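Local coordinates for protein MmeI (Methylophilus methylotrophus, PDB 5HR4) that probably methylates the exocyclic amine of adenine in DNA using S-adenosyl-L-methionine, being a Type IIL restriction-modification enzyme, bound here to DNA and sinefungin, at residues L457-A461 and L462-W466; L511-V514 and A515-Y518. All blocks are in the same frame, centred on the assembly; numbering follows the deposited sequence.

Contact 1: L457-A461 and L462-W466; sequences LNANA and LQIDW. With SFG (sinefungin), chain H.
N460 and Q463 lay their side-chain amides one on the other: the planes are only 7° apart and stacked, and CD of Q463 lies over the N460 amide, 4.2 Å from CG of N460. With its CG anti to the backbone N (chi1 -178°), N460 carries its amide round beside the following backbone, where OD1 takes two donors. The backbone N of L462 gives it a hydrogen bond of 3.1 Å lying in the carbonyl plane, and N6 of sinefungin gives it a weak one of equal length. The same amide thus braces the turn and reads the exocyclic amine of the adenine, while ND2 of N460 makes a weak bond to D497 on helix 492-502. Beside it the backbone N of A461 donates to N1 of sinefungin at 3.1 Å. This pairing of a side-chain oxygen with N6 and a main-chain N-H with N1 is the adenine recognition familiar from Rossmann-like methyltransferases, here placed where the chain leaves edge strand 455-458 of the central sheet. The turn is closed by the backbone, Q463 N donating to N460 O at 2.8 Å, with I464 N adding a weak bond to the same oxygen. Beyond it the indole of W466 swings back, and its NE1 reaches a lone pair of A461 O at 2.9 Å, the oxygen tilted 23° from the ring plane. K520 makes a cation-pi contact with this indole and F360 meets it edge-to-face. On the strand side, L457 and I464 approach tip to tip, CD2 of L457 lying 4.0 Å from CD1 of I464, and the same CD1 also packs against the methyl of A459.

Contact 2: L511-V514 and A515-Y518; sequences LDLV and AAWY. With SFG (sinefungin), chain H.
Three successive i to i+3 backbone hydrogen bonds wind residues 512-517 into successive tight turns that run on into helix 517-524: A515 N to D512 O, A516 N to L513 O and W517 N to V514 O, all 3.0 to 3.1 Å long. D512 OD1 closes an Asx turn at the start of the first turn, accepting the N-H of V514 along an almost straight line (177°) on the lone pair away from OD2; the same oxygen also receives V485 N. L513 and W517 are set obliquely to each other, CG of L513 lying 4.0 Å from CZ3 of W517, while L513 O sits at the ring edge, in its plane. Farther round the six-membered ring, CZ2 of W517 comes within 3.6 Å of C6 of sinefungin, presenting the indole edge to the adenine; NE1 is bonded to P362 O, which helps fix the ring's rotation. On another side of the turns, the methyl of A515 packs 4.0 Å from CB of L511. Both residues rest on F502 of helix 492-502 and on helix 544-556, whereas Y518 meets F535 of strand 532-538 edge-to-face and also contacts F587 of strand 581-588.

How the contacts relate
Contacts 1 and 2 follow each other along the chain, with centres about 15 Å apart, and converge on the adenine of sinefungin. Residues 457-466 give it hydrogen bonds, whereas 511-518 bring an aromatic edge to it. They also touch directly through L462: its CD1 lies 3.6 Å from CZ3 of W517, 3.7 Å from CB of A516 and 4.0 Å from CD1 of L513, an apolar seam beside the base. A461 adds a second touch, its CB 3.9 Å from NE1 of W517. E413, N481, T316 and H314 hold sinefungin through further hydrogen bonds. Contact 2 also comes nearer the bound DNA, its nearest atom about 5 Å away against about 13 Å for contact 1.

Contact 1: L457-A461 and L462-W466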
ATOM      1  N   LEU A 457      -6.863   5.577 -20.376  1.00 29.55           N
ATOM      2  CA  LEU A 457      -5.697   5.437 -21.233  1.00 31.44           C
ATOM      3  C   LEU A 457      -4.779   4.323 -20.713  1.00 35.40           C
ATOM      4  O   LEU A 457      -4.555   4.198 -19.505  1.00 32.00           O
ATOM      5  CB  LEU A 457      -4.939   6.758 -21.294  1.00 30.83           C
ATOM      6  CG  LEU A 457      -3.709   6.720 -22.187  1.00 31.73           C
ATOM      7  CD1 LEU A 457      -4.142   6.411 -23.598  1.00 22.02           C
ATOM      8  CD2 LEU A 457      -2.964   8.045 -22.097  1.00 32.84           C
ATOM      9  N   ASN A 458      -4.261   3.509 -21.629  1.00 33.19           N
ATOM     10  CA  ASN A 458      -3.265   2.494 -21.301  1.00 27.79           C
ATOM     11  C   ASN A 458      -1.905   3.123 -21.559  1.00 28.76           C
ATOM     12  O   ASN A 458      -1.462   3.213 -22.706  1.00 27.75           O
ATOM     13  CB  ASN A 458      -3.468   1.229 -22.132  1.00 24.32           C
ATOM     14  CG  ASN A 458      -2.373   0.178 -21.897  1.00 32.22           C
ATOM     15  OD1 ASN A 458      -2.134  -0.682 -22.750  1.00 36.07           O
ATOM     16  ND2 ASN A 458      -1.711   0.241 -20.741  1.00 31.33           N
ATOM     17  N   ALA A 459      -1.236   3.552 -20.495  1.00 28.04           N
ATOM     18  CA  ALA A 459       0.021   4.262 -20.618  1.00 24.70           C
ATOM     19  C   ALA A 459       0.690   4.242 -19.257  1.00 27.42           C
ATOM     20  O   ALA A 459       0.216   3.583 -18.330  1.00 32.51           O
ATOM     21  CB  ALA A 459      -0.204   5.681 -21.137  1.00 22.75           C
ATOM     22  N   ASN A 460       1.785   4.979 -19.128  1.00 28.51           N
ATOM     23  CA  ASN A 460       2.608   4.985 -17.928  1.00 30.64           C
ATOM     24  C   ASN A 460       2.506   6.371 -17.307  1.00 34.20           C
ATOM     25  O   ASN A 460       3.193   7.304 -17.736  1.00 36.83           O
ATOM     26  CB  ASN A 460       4.058   4.618 -18.252  1.00 34.03           C
ATOM     27  CG  ASN A 460       4.931   4.561 -17.016  1.00 34.50           C
ATOM     28  OD1 ASN A 460       4.951   5.488 -16.198  1.00 39.72           O
ATOM     29  ND2 ASN A 460       5.630   3.463 -16.853  1.00 29.53           N
ATOM     30  N   ALA A 461       1.685   6.480 -16.259  1.00 32.87           N
ATOM     31  CA  ALA A 461       1.292   7.777 -15.719  1.00 32.39           C
ATOM     32  C   ALA A 461       2.468   8.635 -15.274  1.00 37.30           C
ATOM     33  O   ALA A 461       2.293   9.844 -15.065  1.00 35.91           O
ATOM     34  CB  ALA A 461       0.356   7.578 -14.537  1.00 35.21           C
ATOM     35  N   LEU A 462       3.649   8.048 -15.096  1.00 36.88           N
ATOM     36  CA  LEU A 462       4.801   8.827 -14.666  1.00 35.27           C
ATOM     37  C   LEU A 462       5.575   9.419 -15.839  1.00 40.14           C
ATOM     38  O   LEU A 462       6.315  10.393 -15.642  1.00 40.68           O
ATOM     39  CB  LEU A 462       5.727   7.965 -13.798  1.00 34.27           C
ATOM     40  CG  LEU A 462       5.119   7.357 -12.514  1.00 36.41           C
ATOM     41  CD1 LEU A 462       6.182   6.746 -11.639  1.00 36.01           C
ATOM     42  CD2 LEU A 462       4.346   8.371 -11.717  1.00 33.43           C
ATOM     43  N   GLN A 463       5.386   8.885 -17.055  1.00 36.48           N
ATOM     44  CA  GLN A 463       6.129   9.317 -18.231  1.00 38.28           C
ATOM     45  C   GLN A 463       5.360  10.271 -19.136  1.00 34.36           C
ATOM     46  O   GLN A 463       5.970  10.862 -20.025  1.00 40.73           O
ATOM     47  CB  GLN A 463       6.574   8.101 -19.062  1.00 39.90           C
ATOM     48  CG  GLN A 463       7.705   7.299 -18.451  1.00 38.90           C
ATOM     49  CD  GLN A 463       8.082   6.074 -19.277  1.00 43.68           C
ATOM     50  OE1 GLN A 463       7.551   5.862 -20.367  1.00 42.56           O
ATOM     51  NE2 GLN A 463       9.003   5.260 -18.755  1.00 43.41           N
ATOM     52  N   ILE A 464       4.058  10.447 -18.942  1.00 39.37           N
ATOM     53  CA  ILE A 464       3.238  11.257 -19.837  1.00 32.08           C
ATOM     54  C   ILE A 464       2.808  12.554 -19.146  1.00 34.98           C
ATOM     55  O   ILE A 464       2.952  12.731 -17.935  1.00 34.92           O
ATOM     56  CB  ILE A 464       1.999  10.489 -20.332  1.00 32.32           C
ATOM     57  CG1 ILE A 464       1.114  10.092 -19.147  1.00 32.39           C
ATOM     58  CG2 ILE A 464       2.393   9.280 -21.141  1.00 28.52           C
ATOM     59  CD1 ILE A 464      -0.180   9.466 -19.591  1.00 32.55           C
ATOM     60  N   ASP A 465       2.231  13.450 -19.935  1.00 33.70           N
ATOM     61  CA  ASP A 465       1.590  14.648 -19.412  1.00 42.49           C
ATOM     62  C   ASP A 465       0.113  14.340 -19.156  1.00 40.68           C
ATOM     63  O   ASP A 465      -0.631  14.045 -20.101  1.00 38.26           O
ATOM     64  CB  ASP A 465       1.754  15.802 -20.405  1.00 41.74           C
ATOM     65  CG  ASP A 465       1.285  17.137 -19.851  1.00 43.74           C
ATOM     66  OD1 ASP A 465       1.002  17.240 -18.637  1.00 55.14           O
ATOM     67  OD2 ASP A 465       1.218  18.100 -20.637  1.00 49.00           O
ATOM     68  N   TRP A 466      -0.315  14.412 -17.884  1.00 31.52           N
ATOM     69  CA  TRP A 466      -1.707  14.086 -17.563  1.00 35.06           C
ATOM     70  C   TRP A 466      -2.705  14.888 -18.399  1.00 34.62           C
ATOM     71  O   TRP A 466      -3.784  14.380 -18.723  1.00 32.74           O
ATOM     72  CB  TRP A 466      -1.975  14.272 -16.057  1.00 30.27           C
ATOM     73  CG  TRP A 466      -1.298  13.196 -15.231  1.00 32.30           C
ATOM     74  CD1 TRP A 466      -0.576  12.144 -15.711  1.00 29.62           C
ATOM     75  CD2 TRP A 466      -1.279  13.069 -13.802  1.00 31.01           C
ATOM     76  NE1 TRP A 466      -0.098  11.376 -14.686  1.00 27.86           N
ATOM     77  CE2 TRP A 466      -0.511  11.920 -13.498  1.00 35.36           C
ATOM     78  CE3 TRP A 466      -1.835  13.804 -12.753  1.00 30.47           C
ATOM     79  CZ2 TRP A 466      -0.281  11.495 -12.185  1.00 30.51           C
ATOM     80  CZ3 TRP A 466      -1.609  13.378 -11.450  1.00 30.24           C
ATOM     81  CH2 TRP A 466      -0.841  12.237 -11.179  1.00 32.63           C
TER
HETATM   82  N   SFG H1002      -7.205   1.002  -7.520  1.00 39.36           N
HETATM   83  CA  SFG H1002      -7.174  -0.130  -8.422  1.00 41.66           C
HETATM   84  C   SFG H1002      -8.359  -1.011  -8.072  1.00 44.47           C
HETATM   85  O   SFG H1002      -9.106  -0.665  -7.131  1.00 45.42           O
HETATM   86  OXT SFG H1002      -8.602  -2.064  -8.709  1.00 43.95           O
HETATM   87  CB  SFG H1002      -5.873  -0.906  -8.250  1.00 40.94           C
HETATM   88  CG  SFG H1002      -4.719   0.065  -8.444  1.00 38.68           C
HETATM   89  CD  SFG H1002      -3.475  -0.674  -8.003  1.00 36.43           C
HETATM   90  NE  SFG H1002      -3.418  -0.575  -6.558  1.00 35.96           N
HETATM   91  C5' SFG H1002      -2.207  -0.097  -8.653  1.00 40.93           C
HETATM   92  C4' SFG H1002      -2.252  -0.042 -10.218  1.00 40.18           C
HETATM   93  O4' SFG H1002      -1.322   0.768 -10.638  1.00 39.00           O
HETATM   94  C3' SFG H1002      -1.912  -1.377 -10.903  1.00 45.25           C
HETATM   95  O3' SFG H1002      -3.031  -1.805 -11.536  1.00 50.67           O
HETATM   96  C2' SFG H1002      -0.753  -1.073 -11.897  1.00 42.99           C
HETATM   97  O2' SFG H1002      -0.960  -1.743 -13.212  1.00 45.35           O
HETATM   98  C1' SFG H1002      -0.815   0.210 -12.063  1.00 38.60           C
HETATM   99  N9  SFG H1002       0.458   0.828 -12.260  1.00 33.27           N
HETATM  100  C8  SFG H1002       1.620   0.529 -11.686  1.00 37.02           C
HETATM  101  N7  SFG H1002       2.539   1.393 -12.124  1.00 34.95           N
HETATM  102  C5  SFG H1002       1.935   2.232 -12.965  1.00 38.51           C
HETATM  103  C6  SFG H1002       2.427   3.289 -13.691  1.00 37.93           C
HETATM  104  N6  SFG H1002       3.741   3.873 -13.796  1.00 32.91           N
HETATM  105  N1  SFG H1002       1.633   3.999 -14.483  1.00 36.32           N
HETATM  106  C2  SFG H1002       0.321   3.669 -14.567  1.00 32.87           C
HETATM  107  N3  SFG H1002      -0.164   2.620 -13.853  1.00 34.79           N
HETATM  108  C4  SFG H1002       0.647   1.897 -13.047  1.00 35.93           C

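Contact 2: L511-V514 and A515-Y518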
ATOM      1  N   LEU A 511      12.908   6.915  -2.083  1.00 30.42           N
ATOM      2  CA  LEU A 511      11.472   7.013  -1.893  1.00 37.41           C
ATOM      3  C   LEU A 511      10.780   5.749  -2.374  1.00 30.90           C
ATOM      4  O   LEU A 511      11.278   5.036  -3.245  1.00 37.88           O
ATOM      5  CB  LEU A 511      10.903   8.228  -2.635  1.00 38.25           C
ATOM      6  CG  LEU A 511      11.222   9.547  -1.934  1.00 32.41           C
ATOM      7  CD1 LEU A 511      10.868  10.741  -2.793  1.00 32.34           C
ATOM      8  CD2 LEU A 511      10.473   9.566  -0.628  1.00 28.70           C
ATOM      9  N   ASP A 512       9.623   5.470  -1.790  1.00 33.38           N
ATOM     10  CA  ASP A 512       8.757   4.456  -2.364  1.00 31.94           C
ATOM     11  C   ASP A 512       8.303   4.937  -3.735  1.00 35.32           C
ATOM     12  O   ASP A 512       8.222   6.142  -3.997  1.00 33.35           O
ATOM     13  CB  ASP A 512       7.550   4.187  -1.450  1.00 25.29           C
ATOM     14  CG  ASP A 512       6.874   2.829  -1.729  1.00 27.43           C
ATOM     15  OD1 ASP A 512       6.195   2.706  -2.780  1.00 28.99           O
ATOM     16  OD2 ASP A 512       7.007   1.888  -0.896  1.00 23.21           O
ATOM     17  N   LEU A 513       8.039   3.985  -4.634  1.00 31.44           N
ATOM     18  CA  LEU A 513       7.515   4.360  -5.939  1.00 26.99           C
ATOM     19  C   LEU A 513       6.249   5.202  -5.809  1.00 32.01           C
ATOM     20  O   LEU A 513       6.022   6.114  -6.615  1.00 34.08           O
ATOM     21  CB  LEU A 513       7.242   3.115  -6.787  1.00 27.10           C
ATOM     22  CG  LEU A 513       6.842   3.427  -8.238  1.00 27.69           C
ATOM     23  CD1 LEU A 513       7.797   4.435  -8.862  1.00 22.86           C
ATOM     24  CD2 LEU A 513       6.764   2.171  -9.061  1.00 20.73           C
ATOM     25  N   VAL A 514       5.407   4.917  -4.804  1.00 31.07           N
ATOM     26  CA  VAL A 514       4.124   5.618  -4.713  1.00 28.78           C
ATOM     27  C   VAL A 514       4.336   7.117  -4.548  1.00 32.28           C
ATOM     28  O   VAL A 514       3.502   7.923  -4.992  1.00 31.53           O
ATOM     29  CB  VAL A 514       3.251   5.049  -3.571  1.00 31.33           C
ATOM     30  CG1 VAL A 514       3.880   5.286  -2.218  1.00 25.31           C
ATOM     31  CG2 VAL A 514       1.842   5.657  -3.617  1.00 33.10           C
ATOM     32  N   ALA A 515       5.458   7.522  -3.940  1.00 30.52           N
ATOM     33  CA  ALA A 515       5.716   8.946  -3.761  1.00 28.47           C
ATOM     34  C   ALA A 515       5.668   9.691  -5.085  1.00 30.81           C
ATOM     35  O   ALA A 515       5.170  10.813  -5.140  1.00 31.42           O
ATOM     36  CB  ALA A 515       7.059   9.157  -3.074  1.00 24.45           C
ATOM     37  N   ALA A 516       6.112   9.051  -6.172  1.00 37.13           N
ATOM     38  CA  ALA A 516       6.142   9.684  -7.493  1.00 33.06           C
ATOM     39  C   ALA A 516       4.813  10.335  -7.899  1.00 31.70           C
ATOM     40  O   ALA A 516       4.811  11.382  -8.553  1.00 36.24           O
ATOM     41  CB  ALA A 516       6.551   8.657  -8.538  1.00 31.72           C
ATOM     42  N   TRP A 517       3.674   9.732  -7.561  1.00 31.11           N
ATOM     43  CA  TRP A 517       2.416  10.341  -8.005  1.00 36.32           C
ATOM     44  C   TRP A 517       2.124  11.676  -7.323  1.00 33.59           C
ATOM     45  O   TRP A 517       1.319  12.450  -7.847  1.00 32.48           O
ATOM     46  CB  TRP A 517       1.224   9.401  -7.787  1.00 33.63           C
ATOM     47  CG  TRP A 517       1.059   8.393  -8.878  1.00 31.79           C
ATOM     48  CD1 TRP A 517       0.051   8.324  -9.789  1.00 30.86           C
ATOM     49  CD2 TRP A 517       1.944   7.313  -9.180  1.00 31.80           C
ATOM     50  NE1 TRP A 517       0.252   7.263 -10.639  1.00 27.14           N
ATOM     51  CE2 TRP A 517       1.407   6.626 -10.283  1.00 28.78           C
ATOM     52  CE3 TRP A 517       3.137   6.856  -8.616  1.00 32.64           C
ATOM     53  CZ2 TRP A 517       2.018   5.503 -10.834  1.00 34.92           C
ATOM     54  CZ3 TRP A 517       3.752   5.742  -9.167  1.00 33.62           C
ATOM     55  CH2 TRP A 517       3.193   5.079 -10.267  1.00 36.03           C
ATOM     56  N   TYR A 518       2.756  11.968  -6.178  1.00 31.01           N
ATOM     57  CA  TYR A 518       2.449  13.211  -5.473  1.00 31.65           C
ATOM     58  C   TYR A 518       2.986  14.445  -6.192  1.00 36.45           C
ATOM     59  O   TYR A 518       2.220  15.411  -6.369  1.00 37.42           O
ATOM     60  CB  TYR A 518       2.956  13.132  -4.031  1.00 30.86           C
ATOM     61  CG  TYR A 518       2.111  12.270  -3.125  1.00 32.02           C
ATOM     62  CD1 TYR A 518       2.159  10.881  -3.207  1.00 31.12           C
ATOM     63  CD2 TYR A 518       1.284  12.846  -2.169  1.00 35.76           C
ATOM     64  CE1 TYR A 518       1.404  10.093  -2.385  1.00 31.72           C
ATOM     65  CE2 TYR A 518       0.515  12.064  -1.329  1.00 35.19           C
ATOM     66  CZ  TYR A 518       0.577  10.689  -1.445  1.00 36.93           C
ATOM     67  OH  TYR A 518      -0.181   9.908  -0.616  1.00 35.06           O
TER
HETATM   68  N   SFG H1002      -7.205   1.002  -7.520  1.00 39.36           N
HETATM   69  CA  SFG H1002      -7.174  -0.130  -8.422  1.00 41.66           C
HETATM   70  C   SFG H1002      -8.359  -1.011  -8.072  1.00 44.47           C
HETATM   71  O   SFG H1002      -9.106  -0.665  -7.131  1.00 45.42           O
HETATM   72  OXT SFG H1002      -8.602  -2.064  -8.709  1.00 43.95           O
HETATM   73  CB  SFG H1002      -5.873  -0.906  -8.250  1.00 40.94           C
HETATM   74  CG  SFG H1002      -4.719   0.065  -8.444  1.00 38.68           C
HETATM   75  CD  SFG H1002      -3.475  -0.674  -8.003  1.00 36.43           C
HETATM   76  NE  SFG H1002      -3.418  -0.575  -6.558  1.00 35.96           N
HETATM   77  C5' SFG H1002      -2.207  -0.097  -8.653  1.00 40.93           C
HETATM   78  C4' SFG H1002      -2.252  -0.042 -10.218  1.00 40.18           C
HETATM   79  O4' SFG H1002      -1.322   0.768 -10.638  1.00 39.00           O
HETATM   80  C3' SFG H1002      -1.912  -1.377 -10.903  1.00 45.25           C
HETATM   81  O3' SFG H1002      -3.031  -1.805 -11.536  1.00 50.67           O
HETATM   82  C2' SFG H1002      -0.753  -1.073 -11.897  1.00 42.99           C
HETATM   83  O2' SFG H1002      -0.960  -1.743 -13.212  1.00 45.35           O
HETATM   84  C1' SFG H1002      -0.815   0.210 -12.063  1.00 38.60           C
HETATM   85  N9  SFG H1002       0.458   0.828 -12.260  1.00 33.27           N
HETATM   86  C8  SFG H1002       1.620   0.529 -11.686  1.00 37.02           C
HETATM   87  N7  SFG H1002       2.539   1.393 -12.124  1.00 34.95           N
HETATM   88  C5  SFG H1002       1.935   2.232 -12.965  1.00 38.51           C
HETATM   89  C6  SFG H1002       2.427   3.289 -13.691  1.00 37.93           C
HETATM   90  N6  SFG H1002       3.741   3.873 -13.796  1.00 32.91           N
HETATM   91  N1  SFG H1002       1.633   3.999 -14.483  1.00 36.32           N
HETATM   92  C2  SFG H1002       0.321   3.669 -14.567  1.00 32.87           C
HETATM   93  N3  SFG H1002      -0.164   2.620 -13.853  1.00 34.79           N
HETATM   94  C4  SFG H1002       0.647   1.897 -13.047  1.00 35.93           C